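Alpha-1,3-glucanase (Paenibacillus glycanilyticus, PDB 6K0P) hydrolyses alpha-1,3-glucan as a member of glycoside hydrolase family 87, its catalytic domain being captured here with bound nigerose. Local coordinates at residues W134-D138 / K326-A330; D453-N457 / R519-K523; L57-G61 / I155-A159; G367-V371 / L425-D429. The protein carries 1 engineered substitution. One frame throughout, in Å; residues are numbered along the deposited sequence.

Contact 1: residues W134-D138 / K326-A330; sequences WLYED and KNTFA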
loop_
_atom_site.group_PDB
_atom_site.type_symbol
_atom_site.label_atom_id
_atom_site.label_comp_id
_atom_site.label_asym_id
_atom_site.label_seq_id
_atom_site.Cartn_x
_atom_site.Cartn_y
_atom_site.Cartn_z
ATOM N N TRP A 134 -4.501 13.569 2.728
ATOM C CA TRP A 134 -5.144 12.260 2.900
ATOM C C TRP A 134 -6.669 12.400 2.842
ATOM O O TRP A 134 -7.401 12.047 3.773
ATOM C CB TRP A 134 -4.689 11.562 4.190
ATOM C CG TRP A 134 -3.234 11.206 4.245
ATOM C CD1 TRP A 134 -2.213 11.703 3.467
ATOM C CD2 TRP A 134 -2.639 10.251 5.126
ATOM N NE1 TRP A 134 -1.014 11.119 3.843
ATOM C CE2 TRP A 134 -1.257 10.225 4.856
ATOM C CE3 TRP A 134 -3.144 9.426 6.136
ATOM C CZ2 TRP A 134 -0.377 9.395 5.549
ATOM C CZ3 TRP A 134 -2.273 8.595 6.817
ATOM C CH2 TRP A 134 -0.904 8.584 6.515
ATOM N N LEU A 135 -7.128 12.925 1.710
ATOM C CA LEU A 135 -8.483 13.436 1.565
ATOM C C LEU A 135 -9.499 12.369 1.189
ATOM O O LEU A 135 -10.695 12.579 1.412
ATOM C CB LEU A 135 -8.499 14.517 0.482
ATOM C CG LEU A 135 -7.498 15.656 0.674
ATOM C CD1 LEU A 135 -7.395 16.478 -0.606
ATOM C CD2 LEU A 135 -7.941 16.535 1.832
ATOM N N TYR A 136 -9.057 11.250 0.620
ATOM C CA TYR A 136 -9.955 10.216 0.119
ATOM C C TYR A 136 -10.222 9.142 1.167
ATOM O O TYR A 136 -9.396 8.873 2.041
ATOM C CB TYR A 136 -9.390 9.589 -1.167
ATOM C CG TYR A 136 -9.611 10.505 -2.343
ATOM C CD1 TYR A 136 -10.801 10.460 -3.054
ATOM C CD2 TYR A 136 -8.669 11.464 -2.698
ATOM C CE1 TYR A 136 -11.053 11.337 -4.097
ATOM C CE2 TYR A 136 -8.906 12.337 -3.757
ATOM C CZ TYR A 136 -10.099 12.265 -4.449
ATOM O OH TYR A 136 -10.358 13.123 -5.495
ATOM N N GLU A 137 -11.408 8.552 1.080
ATOM C CA GLU A 137 -11.755 7.391 1.887
ATOM C C GLU A 137 -12.761 6.552 1.107
ATOM O O GLU A 137 -13.108 6.865 -0.038
ATOM C CB GLU A 137 -12.245 7.794 3.282
ATOM C CG GLU A 137 -11.266 7.436 4.405
ATOM C CD GLU A 137 -11.151 5.941 4.634
ATOM O OE1 GLU A 137 -10.113 5.488 5.158
ATOM O OE2 GLU A 137 -12.117 5.215 4.312
ATOM N N ASP A 138 -13.219 5.464 1.724
ATOM C CA ASP A 138 -13.954 4.440 0.995
ATOM C C ASP A 138 -15.320 4.196 1.620
ATOM O O ASP A 138 -15.499 4.302 2.839
ATOM C CB ASP A 138 -13.213 3.098 1.010
ATOM C CG ASP A 138 -11.918 3.113 0.222
ATOM O OD1 ASP A 138 -11.585 4.132 -0.440
ATOM O OD2 ASP A 138 -11.222 2.072 0.278
ATOM N N LYS A 326 -6.064 -1.785 3.325
ATOM C CA LYS A 326 -6.505 -0.501 2.798
ATOM C C LYS A 326 -6.605 0.546 3.893
ATOM O O LYS A 326 -7.056 0.262 5.006
ATOM C CB LYS A 326 -7.844 -0.620 2.054
ATOM C CG LYS A 326 -7.742 -1.360 0.711
ATOM C CD LYS A 326 -9.055 -1.270 -0.085
ATOM C CE LYS A 326 -9.965 -2.443 0.208
ATOM N NZ LYS A 326 -11.293 -2.243 -0.445
ATOM N N ASN A 327 -6.171 1.767 3.566
ATOM C CA ASN A 327 -6.417 2.929 4.408
ATOM C C ASN A 327 -5.850 2.723 5.814
ATOM O O ASN A 327 -6.547 2.816 6.825
ATOM C CB ASN A 327 -7.908 3.293 4.391
ATOM C CG ASN A 327 -8.470 3.301 2.984
ATOM O OD1 ASN A 327 -7.902 3.933 2.087
ATOM N ND2 ASN A 327 -9.555 2.557 2.766
ATOM N N THR A 328 -4.557 2.418 5.854
ATOM C CA THR A 328 -3.831 2.301 7.113
ATOM C C THR A 328 -3.026 3.569 7.369
ATOM O O THR A 328 -2.805 4.398 6.478
ATOM C CB THR A 328 -2.893 1.086 7.129
ATOM O OG1 THR A 328 -1.899 1.226 6.104
ATOM C CG2 THR A 328 -3.661 -0.215 6.890
ATOM N N PHE A 329 -2.574 3.716 8.609
ATOM C CA PHE A 329 -1.899 4.948 8.989
ATOM C C PHE A 329 -0.383 4.863 8.948
ATOM O O PHE A 329 0.280 5.901 9.049
ATOM C CB PHE A 329 -2.457 5.479 10.314
ATOM C CG PHE A 329 -3.866 5.959 10.163
ATOM C CD1 PHE A 329 -4.123 7.265 9.765
ATOM C CD2 PHE A 329 -4.927 5.081 10.295
ATOM C CE1 PHE A 329 -5.419 7.699 9.561
ATOM C CE2 PHE A 329 -6.233 5.509 10.090
ATOM C CZ PHE A 329 -6.472 6.819 9.722
ATOM N N ALA A 330 0.167 3.668 8.752
ATOM C CA ALA A 330 1.582 3.503 8.450
ATOM C C ALA A 330 1.747 2.334 7.487
ATOM O O ALA A 330 0.866 2.093 6.653
ATOM C CB ALA A 330 2.415 3.335 9.727
HETATM O O HOH W 1 -8.840 3.999 -0.575
HETATM O O HOH W 2 -12.418 -0.221 1.168
#

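Contact 2: residues D453-N457 / R519-K523; sequences DDKIN and RYGIK. With SO4 (sulfate ion), chain I.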
loop_
_atom_site.group_PDB
_atom_site.type_symbol
_atom_site.label_atom_id
_atom_site.label_comp_id
_atom_site.label_asym_id
_atom_site.label_seq_id
_atom_site.Cartn_x
_atom_site.Cartn_y
_atom_site.Cartn_z
ATOM N N ASP A 453 21.981 20.797 -6.080
ATOM C CA ASP A 453 22.082 20.861 -7.525
ATOM C C ASP A 453 20.754 20.422 -8.131
ATOM O O ASP A 453 19.965 19.716 -7.494
ATOM C CB ASP A 453 23.186 19.905 -7.986
ATOM C CG ASP A 453 23.225 19.727 -9.488
ATOM O OD1 ASP A 453 23.620 20.684 -10.195
ATOM O OD2 ASP A 453 22.859 18.634 -9.972
ATOM N N ASP A 454 20.505 20.850 -9.373
ATOM C CA ASP A 454 19.318 20.426 -10.116
ATOM C C ASP A 454 18.060 20.702 -9.296
ATOM O O ASP A 454 17.238 19.818 -9.040
ATOM C CB ASP A 454 19.433 18.953 -10.523
ATOM C CG ASP A 454 18.331 18.499 -11.466
ATOM O OD1 ASP A 454 18.039 19.203 -12.460
ATOM O OD2 ASP A 454 17.773 17.406 -11.233
ATOM N N LYS A 455 17.939 21.948 -8.841
ATOM C CA LYS A 455 16.915 22.315 -7.872
ATOM C C LYS A 455 15.676 22.815 -8.593
ATOM O O LYS A 455 15.761 23.680 -9.470
ATOM C CB LYS A 455 17.436 23.387 -6.913
ATOM C CG LYS A 455 16.562 23.588 -5.680
ATOM C CD LYS A 455 17.244 24.491 -4.675
ATOM C CE LYS A 455 16.279 24.957 -3.602
ATOM N NZ LYS A 455 15.906 23.864 -2.671
ATOM N N ILE A 456 14.524 22.267 -8.217
ATOM C CA ILE A 456 13.251 22.660 -8.807
ATOM C C ILE A 456 12.228 23.106 -7.781
ATOM O O ILE A 456 11.228 23.731 -8.167
ATOM C CB ILE A 456 12.662 21.560 -9.713
ATOM C CG1 ILE A 456 12.525 20.262 -8.931
ATOM C CG2 ILE A 456 13.541 21.349 -10.930
ATOM C CD1 ILE A 456 11.942 19.117 -9.752
ATOM N N ASN A 457 12.436 22.811 -6.505
ATOM C CA ASN A 457 11.519 23.192 -5.435
ATOM C C ASN A 457 12.248 23.001 -4.107
ATOM O O ASN A 457 13.448 22.699 -4.074
ATOM C CB ASN A 457 10.186 22.439 -5.526
ATOM C CG ASN A 457 10.349 20.920 -5.426
ATOM O OD1 ASN A 457 11.257 20.419 -4.768
ATOM N ND2 ASN A 457 9.455 20.189 -6.078
ATOM N N ARG A 519 11.175 14.894 -16.067
ATOM C CA ARG A 519 12.520 15.456 -16.062
ATOM C C ARG A 519 13.486 14.556 -16.824
ATOM O O ARG A 519 13.866 14.881 -17.952
ATOM C CB ARG A 519 13.011 15.735 -14.639
ATOM C CG ARG A 519 12.101 16.666 -13.815
ATOM C CD ARG A 519 12.357 18.136 -14.116
ATOM N NE ARG A 519 13.676 18.577 -13.658
ATOM C CZ ARG A 519 14.146 19.810 -13.811
ATOM N NH1 ARG A 519 13.403 20.734 -14.406
ATOM N NH2 ARG A 519 15.360 20.119 -13.374
ATOM N N TYR A 520 13.894 13.425 -16.246
ATOM C CA TYR A 520 14.914 12.575 -16.849
ATOM C C TYR A 520 14.506 11.114 -16.745
ATOM O O TYR A 520 13.821 10.709 -15.801
ATOM C CB TYR A 520 16.274 12.714 -16.139
ATOM C CG TYR A 520 16.692 14.138 -15.834
ATOM C CD1 TYR A 520 17.020 15.021 -16.859
ATOM C CD2 TYR A 520 16.776 14.592 -14.526
ATOM C CE1 TYR A 520 17.396 16.323 -16.584
ATOM C CE2 TYR A 520 17.160 15.888 -14.239
ATOM C CZ TYR A 520 17.464 16.751 -15.274
ATOM O OH TYR A 520 17.846 18.044 -14.995
ATOM N N GLY A 521 14.955 10.314 -17.711
ATOM C CA GLY A 521 14.813 8.875 -17.569
ATOM C C GLY A 521 15.614 8.346 -16.396
ATOM O O GLY A 521 15.099 7.596 -15.564
ATOM N N ILE A 522 16.883 8.739 -16.315
ATOM C CA ILE A 522 17.799 8.311 -15.265
ATOM C C ILE A 522 18.442 9.554 -14.672
ATOM O O ILE A 522 18.893 10.433 -15.414
ATOM C CB ILE A 522 18.878 7.368 -15.834
ATOM C CG1 ILE A 522 18.222 6.112 -16.415
ATOM C CG2 ILE A 522 19.930 7.025 -14.763
ATOM C CD1 ILE A 522 19.123 5.308 -17.315
ATOM N N LYS A 523 18.467 9.644 -13.343
ATOM C CA LYS A 523 19.185 10.712 -12.659
ATOM C C LYS A 523 20.249 10.102 -11.760
ATOM O O LYS A 523 19.943 9.262 -10.901
ATOM C CB LYS A 523 18.256 11.601 -11.832
ATOM C CG LYS A 523 19.041 12.680 -11.076
ATOM C CD LYS A 523 18.132 13.746 -10.482
ATOM C CE LYS A 523 18.926 14.749 -9.648
ATOM N NZ LYS A 523 18.051 15.807 -9.038
HETATM S S SO4 I . 20.429 24.018 -11.107
HETATM O O1 SO4 I . 19.712 24.185 -9.835
HETATM O O2 SO4 I . 21.039 25.285 -11.512
HETATM O O3 SO4 I . 21.480 23.008 -10.953
HETATM O O4 SO4 I . 19.491 23.594 -12.147
HETATM O O HOH W 3 19.466 17.128 -7.020
HETATM O O HOH W 4 15.142 17.407 -11.743
#

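Contact 3: residues L57-G61 / I155-A159; sequences LDATG and IQKDA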
loop_
_atom_site.group_PDB
_atom_site.type_symbol
_atom_site.label_atom_id
_atom_site.label_comp_id
_atom_site.label_asym_id
_atom_site.label_seq_id
_atom_site.Cartn_x
_atom_site.Cartn_y
_atom_site.Cartn_z
ATOM N N LEU A 57 -18.922 15.594 -8.287
ATOM C CA LEU A 57 -20.366 15.748 -8.397
ATOM C C LEU A 57 -20.786 16.812 -7.396
ATOM O O LEU A 57 -20.577 16.657 -6.189
ATOM C CB LEU A 57 -21.085 14.427 -8.113
ATOM C CG LEU A 57 -20.563 13.178 -8.826
ATOM C CD1 LEU A 57 -21.393 11.958 -8.426
ATOM C CD2 LEU A 57 -20.581 13.368 -10.345
ATOM N N ASP A 58 -21.380 17.895 -7.899
ATOM C CA ASP A 58 -21.569 19.087 -7.086
ATOM C C ASP A 58 -22.957 19.687 -7.256
ATOM O O ASP A 58 -23.191 20.819 -6.810
ATOM C CB ASP A 58 -20.492 20.103 -7.457
ATOM C CG ASP A 58 -20.406 21.256 -6.490
ATOM O OD1 ASP A 58 -20.686 21.075 -5.286
ATOM O OD2 ASP A 58 -20.061 22.362 -6.962
ATOM N N ALA A 59 -23.892 18.971 -7.870
ATOM C CA ALA A 59 -25.262 19.448 -7.938
ATOM C C ALA A 59 -26.170 18.236 -7.986
ATOM O O ALA A 59 -25.760 17.163 -8.437
ATOM C CB ALA A 59 -25.495 20.336 -9.171
ATOM N N THR A 60 -27.396 18.409 -7.501
ATOM C CA THR A 60 -28.376 17.336 -7.590
ATOM C C THR A 60 -28.540 16.901 -9.042
ATOM O O THR A 60 -28.681 17.733 -9.946
ATOM C CB THR A 60 -29.711 17.800 -7.000
ATOM O OG1 THR A 60 -29.523 18.106 -5.614
ATOM C CG2 THR A 60 -30.766 16.710 -7.120
ATOM N N GLY A 61 -28.499 15.592 -9.265
ATOM C CA GLY A 61 -28.598 15.033 -10.595
ATOM C C GLY A 61 -27.272 14.772 -11.276
ATOM O O GLY A 61 -27.255 14.144 -12.339
ATOM N N ILE A 155 -23.227 6.268 -10.295
ATOM C CA ILE A 155 -23.112 6.916 -8.996
ATOM C C ILE A 155 -23.678 8.309 -9.186
ATOM O O ILE A 155 -23.179 9.064 -10.025
ATOM C CB ILE A 155 -21.649 6.986 -8.540
ATOM C CG1 ILE A 155 -21.020 5.591 -8.531
ATOM C CG2 ILE A 155 -21.549 7.647 -7.169
ATOM C CD1 ILE A 155 -21.727 4.599 -7.600
ATOM N N GLN A 156 -24.730 8.646 -8.444
ATOM C CA GLN A 156 -25.467 9.878 -8.697
ATOM C C GLN A 156 -25.799 10.575 -7.388
ATOM O O GLN A 156 -26.167 9.933 -6.396
ATOM C CB GLN A 156 -26.756 9.575 -9.470
ATOM C CG GLN A 156 -27.614 10.786 -9.802
ATOM C CD GLN A 156 -28.640 10.465 -10.864
ATOM O OE1 GLN A 156 -28.289 10.227 -12.016
ATOM N NE2 GLN A 156 -29.913 10.454 -10.484
ATOM N N LYS A 157 -25.672 11.898 -7.398
ATOM C CA LYS A 157 -25.958 12.720 -6.226
ATOM C C LYS A 157 -27.408 13.175 -6.311
ATOM O O LYS A 157 -27.736 14.098 -7.061
ATOM C CB LYS A 157 -24.998 13.906 -6.183
ATOM C CG LYS A 157 -24.663 14.374 -4.777
ATOM C CD LYS A 157 -23.662 15.535 -4.799
ATOM C CE LYS A 157 -24.362 16.843 -5.103
ATOM N NZ LYS A 157 -25.299 17.272 -4.029
ATOM N N ASP A 158 -28.280 12.526 -5.548
ATOM C CA ASP A 158 -29.704 12.832 -5.553
ATOM C C ASP A 158 -30.040 13.772 -4.397
ATOM O O ASP A 158 -29.203 14.081 -3.543
ATOM C CB ASP A 158 -30.531 11.539 -5.456
ATOM C CG ASP A 158 -30.530 10.735 -6.751
ATOM O OD1 ASP A 158 -30.295 11.322 -7.825
ATOM O OD2 ASP A 158 -30.788 9.509 -6.698
ATOM N N ALA A 159 -31.292 14.234 -4.372
ATOM C CA ALA A 159 -31.743 15.040 -3.248
ATOM C C ALA A 159 -31.534 14.264 -1.954
ATOM O O ALA A 159 -31.838 13.072 -1.876
ATOM C CB ALA A 159 -33.225 15.386 -3.416
HETATM O O HOH W 5 -27.942 16.498 -4.172
HETATM O O HOH W 6 -29.241 12.877 -13.569
#

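Contact 4: residues G367-V371 / L425-D429; sequences GSYNV and LGFGD. With ACY (acetic acid), chain L.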
loop_
_atom_site.group_PDB
_atom_site.type_symbol
_atom_site.label_atom_id
_atom_site.label_comp_id
_atom_site.label_asym_id
_atom_site.label_seq_id
_atom_site.Cartn_x
_atom_site.Cartn_y
_atom_site.Cartn_z
ATOM N N GLY A 367 21.745 -13.547 14.084
ATOM C CA GLY A 367 21.261 -13.451 12.719
ATOM C C GLY A 367 21.862 -12.288 11.952
ATOM O O GLY A 367 21.972 -11.179 12.474
ATOM N N SER A 368 22.244 -12.547 10.700
ATOM C CA SER A 368 22.939 -11.563 9.879
ATOM C C SER A 368 21.974 -10.725 9.041
ATOM O O SER A 368 21.927 -9.497 9.175
ATOM C CB SER A 368 23.950 -12.270 8.973
ATOM O OG SER A 368 25.234 -12.325 9.572
ATOM N N TYR A 369 21.206 -11.378 8.170
ATOM C CA TYR A 369 20.354 -10.700 7.205
ATOM C C TYR A 369 18.968 -11.322 7.202
ATOM O O TYR A 369 18.796 -12.502 7.530
ATOM C CB TYR A 369 20.906 -10.880 5.784
ATOM C CG TYR A 369 22.316 -10.384 5.573
ATOM C CD1 TYR A 369 22.558 -9.059 5.234
ATOM C CD2 TYR A 369 23.401 -11.247 5.668
ATOM C CE1 TYR A 369 23.841 -8.592 5.026
ATOM C CE2 TYR A 369 24.692 -10.791 5.461
ATOM C CZ TYR A 369 24.904 -9.463 5.140
ATOM O OH TYR A 369 26.183 -8.991 4.938
ATOM N N ASN A 370 17.978 -10.522 6.808
ATOM C CA ASN A 370 16.721 -11.089 6.338
ATOM C C ASN A 370 16.990 -11.743 4.990
ATOM O O ASN A 370 17.491 -11.087 4.074
ATOM C CB ASN A 370 15.684 -9.982 6.134
ATOM C CG ASN A 370 15.358 -9.234 7.403
ATOM O OD1 ASN A 370 16.141 -9.212 8.347
ATOM N ND2 ASN A 370 14.202 -8.584 7.415
ATOM N N VAL A 371 16.653 -13.027 4.855
ATOM C CA VAL A 371 17.005 -13.787 3.659
ATOM C C VAL A 371 15.840 -14.642 3.182
ATOM O O VAL A 371 14.981 -15.060 3.967
ATOM C CB VAL A 371 18.263 -14.681 3.848
ATOM C CG1 VAL A 371 19.457 -13.871 4.345
ATOM C CG2 VAL A 371 17.972 -15.863 4.779
ATOM N N LEU A 425 23.972 -4.690 8.462
ATOM C CA LEU A 425 25.097 -4.828 7.550
ATOM C C LEU A 425 24.771 -4.357 6.139
ATOM O O LEU A 425 25.630 -4.438 5.259
ATOM C CB LEU A 425 25.550 -6.290 7.506
ATOM C CG LEU A 425 25.722 -6.942 8.882
ATOM C CD1 LEU A 425 25.757 -8.461 8.768
ATOM C CD2 LEU A 425 26.983 -6.423 9.545
ATOM N N GLY A 426 23.558 -3.867 5.897
ATOM C CA GLY A 426 23.196 -3.475 4.545
ATOM C C GLY A 426 22.814 -4.677 3.696
ATOM O O GLY A 426 22.226 -5.644 4.179
ATOM N N PHE A 427 23.143 -4.603 2.407
ATOM C CA PHE A 427 22.872 -5.712 1.506
ATOM C C PHE A 427 23.982 -6.752 1.603
ATOM O O PHE A 427 25.143 -6.426 1.864
ATOM C CB PHE A 427 22.718 -5.224 0.060
ATOM C CG PHE A 427 21.451 -4.453 -0.163
ATOM C CD1 PHE A 427 20.267 -5.121 -0.393
ATOM C CD2 PHE A 427 21.433 -3.067 -0.071
ATOM C CE1 PHE A 427 19.076 -4.420 -0.576
ATOM C CE2 PHE A 427 20.247 -2.356 -0.249
ATOM C CZ PHE A 427 19.061 -3.036 -0.494
ATOM N N GLY A 428 23.611 -8.008 1.387
ATOM C CA GLY A 428 24.520 -9.129 1.500
ATOM C C GLY A 428 25.067 -9.588 0.163
ATOM O O GLY A 428 25.100 -8.839 -0.820
ATOM N N ASP A 429 25.494 -10.851 0.127
ATOM C CA ASP A 429 26.251 -11.380 -1.004
ATOM C C ASP A 429 25.396 -12.080 -2.052
ATOM O O ASP A 429 25.941 -12.525 -3.073
ATOM C CB ASP A 429 27.352 -12.321 -0.507
ATOM C CG ASP A 429 28.510 -11.567 0.110
ATOM O OD1 ASP A 429 28.490 -10.316 0.100
ATOM O OD2 ASP A 429 29.441 -12.230 0.608
HETATM C C ACY L . 24.924 -13.626 2.436
HETATM O O ACY L . 23.872 -14.067 1.847
HETATM O OXT ACY L . 25.435 -12.527 2.254
HETATM C CH3 ACY L . 25.526 -14.641 3.430
HETATM O O HOH W 7 22.225 -6.955 8.921
HETATM O O HOH W 8 26.869 -6.560 3.919
#

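Contact 1: residues W134-D138 / K326-A330
Asp-138 and Asn-327 meet where the antiparallel beta-sandwich domain holding residues 134-138 docks on the right-handed parallel beta-helix. Residues 326-330 lead from strand 319-326 of that helix into the loop before strand 333-336.

The direct polar link is one hydrogen bond, Asn-327 ND2 to Asp-138 OD2, 3.0 Å long and fairly straight at 162°. OD2 lies in the amide plane of Asn-327, but the donor comes from well above the carboxylate plane, the two flat groups standing 79° apart. Both ends have further partners: Glu-304 takes a second bond from ND2, and Arg-350 forms a salt bridge with OD2.

Water extends the link. Water 1 donates to Asp-138 OD1 and to Asn-327 OD1. Water 2 spans the 4.4 Å between Asp-138 OD2 and Lys-326 NZ, a lysine whose salt-bridge partner is Glu-171. Glu-137 folds back at chi2 (-69°), which lets OE2 accept the amide N-H of Asp-138 at 2.8 Å while OE1, bonded to His-305, lies 3.2 Å from Asn-327 CB.

Apolar contact closes the other end, beside Ala-330 of a glycan pocket. Leu-110 touches both Trp-134 and Phe-329. The indole meets Phe-329 at its six-membered rim, CZ3 lying 3.7 Å from Phe-329 CD1, and Trp-134 CH2 points in the ring plane at Phe-329 O, 3.9 Å away.

Contact 2: residues D453-N457 / R519-K523
A salt-bridge network centred on Asp-454 joins residues 453-457 to Arg-519 and Lys-523. The carboxylate shares out its oxygens. OD2 takes Lys-523 NZ at 2.7 Å through its anti lone pair, while OD1 accepts from both Arg-519 NH2, at 3.0 Å, and Tyr-520 OH, at 2.8 Å. These two donors reach OD1 from opposite faces of the carboxylate plane. The arginine bond is bent, with 135° at the hydrogen, although OD1 sits close to the guanidinium plane.

Chain shape explains the convergence. Lys-523 is extended throughout, with CG anti to the backbone N (chi1 178°), and runs straight at the carboxylate. Arg-519 instead bends at chi2 and chi3, presenting the edge of its guanidinium to Asp-454 and one face to Ile-456, whose CG2 lies 3.3 Å from Arg-519 CZ. Tyr-520 also brings its ring edge to Asp-454, and its ring stacks with that of Tyr-555.

Residues 519-523 turn a corner of the parallel beta-helix. The loop between strands 437-446 and 460-462 meets the side chains on either side of it, Arg-519 and Tyr-520 before and Lys-523 after. With two cations and a hydroxyl around it, the carboxylate probably stays ionised.

Water 4 links Asp-454 and Arg-519 a second time, donating to OD2 and accepting from NE; water 3 connects Lys-523 NZ with Asp-453 O. Behind the carboxylate, a sulfate ion, probably from the crystallisation liquor, receives Asp-454 N on O3 at 2.8 Å and Lys-455 N on O1 at 3.0 Å.

Contact 3: residues L57-G61 / I155-A159
Two successive bends, chi3 at 80° and chi4 at 66°, fold the Lys-157 side chain over the turn formed by residues 57-61. Its CD comes to 3.6 Å from Leu-57 O, and its CE to 3.5 Å from Ala-59 N, so the aliphatic part lies along the backbone of the turn. The ammonium bonds to Val-162 O and to water 5, which also bonds Thr-60 OG1 and Asp-158 O.

The backbone is joined by one straight hydrogen bond, Gly-61 N to Lys-157 O, at 2.8 Å. Thr-60 CA adds a C-H contact to the same carbonyl oxygen at 3.3 Å, and Thr-60 CG2 rests 3.7 Å from Ala-159 N.

Gln-156 stretches out fully, and its NE2 donates to Asp-158 OD1 at 2.8 Å, in the amide plane and on the syn lone pair; Asp-158 OD2 is bonded to Tyr-92 OH. Its OE1 takes Lys-154 NZ and, weakly, water 6, which also donates to Gly-61 O. With an alanine at Gln-156, Asp-158 OD1 would probably lose its amide donor and Lys-154 its amide acceptor.

At the inner end Leu-57 CD1 lies 3.8 Å from Ile-155 O. Strand 152-156 runs between strands 63-67 and 86-93 of a four-stranded antiparallel sheet, whereas strand 55-57 pairs with strand 165-173 of another. Leu-57 and Ile-155 both touch Val-167 of that last strand, which brings the two sheets together here.

Contact 4: residues G367-V371 / L425-D429
Tyr-369 and Gly-428 bring their backbones to 7.2 Å between CA atoms, with no direct hydrogen bond between residues 367-371 and 425-429. Both are loops of the parallel beta-helix, leading into strands 374-383 and 432-435, and the tyrosine ring fills the space between them.

With CG beside the backbone N (chi1 -58°), the ring leans across to the second loop and is met there from several directions. Leu-425 comes over one face in a CH-pi contact, its CD1 lying 4.3 Å from the ring centroid and 27° off the normal; the two side chains are roughly perpendicular. At the ring edge, in plane, Gly-426 O approaches CE1 to 3.5 Å. Gly-428 CA lies obliquely, 3.6 Å from the same CE1, and a beta carbon on this glycine would press tightly against the ring.

Polar links run through water. Water 8 accepts from Tyr-369 OH at 2.7 Å and donates to both Leu-425 O and Phe-427 O, fixing the hydroxyl against the turn. Water 7 joins Ser-368 O, at 2.6 Å, to Leu-425 N. An alanine in place of Tyr-369 would probably leave the Leu-425 methyl without its ring, open a gap beside Gly-428 and deprive water 8 of its hydroxyl donor.

An acetic acid molecule, probably from the crystallisation liquor, lies beside the ring and also bonds to Ser-395 OG; its OXT accepts Asp-429 N at 2.7 Å and sits 3.7 Å from Tyr-369 CE2.

In the fold
Contact 1 joins the two domains, whereas contact 3 lies wholly in the beta-sandwich and contacts 2 and 4 in the beta-helix. Contacts 1 and 3 have centres about 24 Å apart and nearest atoms about 9 Å apart, and their segments alternate along the chain. Contacts 3 and 4 lie on opposite sides of the chain's centre, about 55 Å between centres; the centres of contacts 2 and 4 are about 32 Å apart. Contact 1 is the one that reaches bound sugar: Ala-330 touches a glucose unit, and the Glu-137 side chain is about 7 Å from one. In contact 2 the side chain of Lys-523 is about 10 Å from a bound glucose. In contact 4 the side chain of Phe-427 is about 13 Å from a bound glucose.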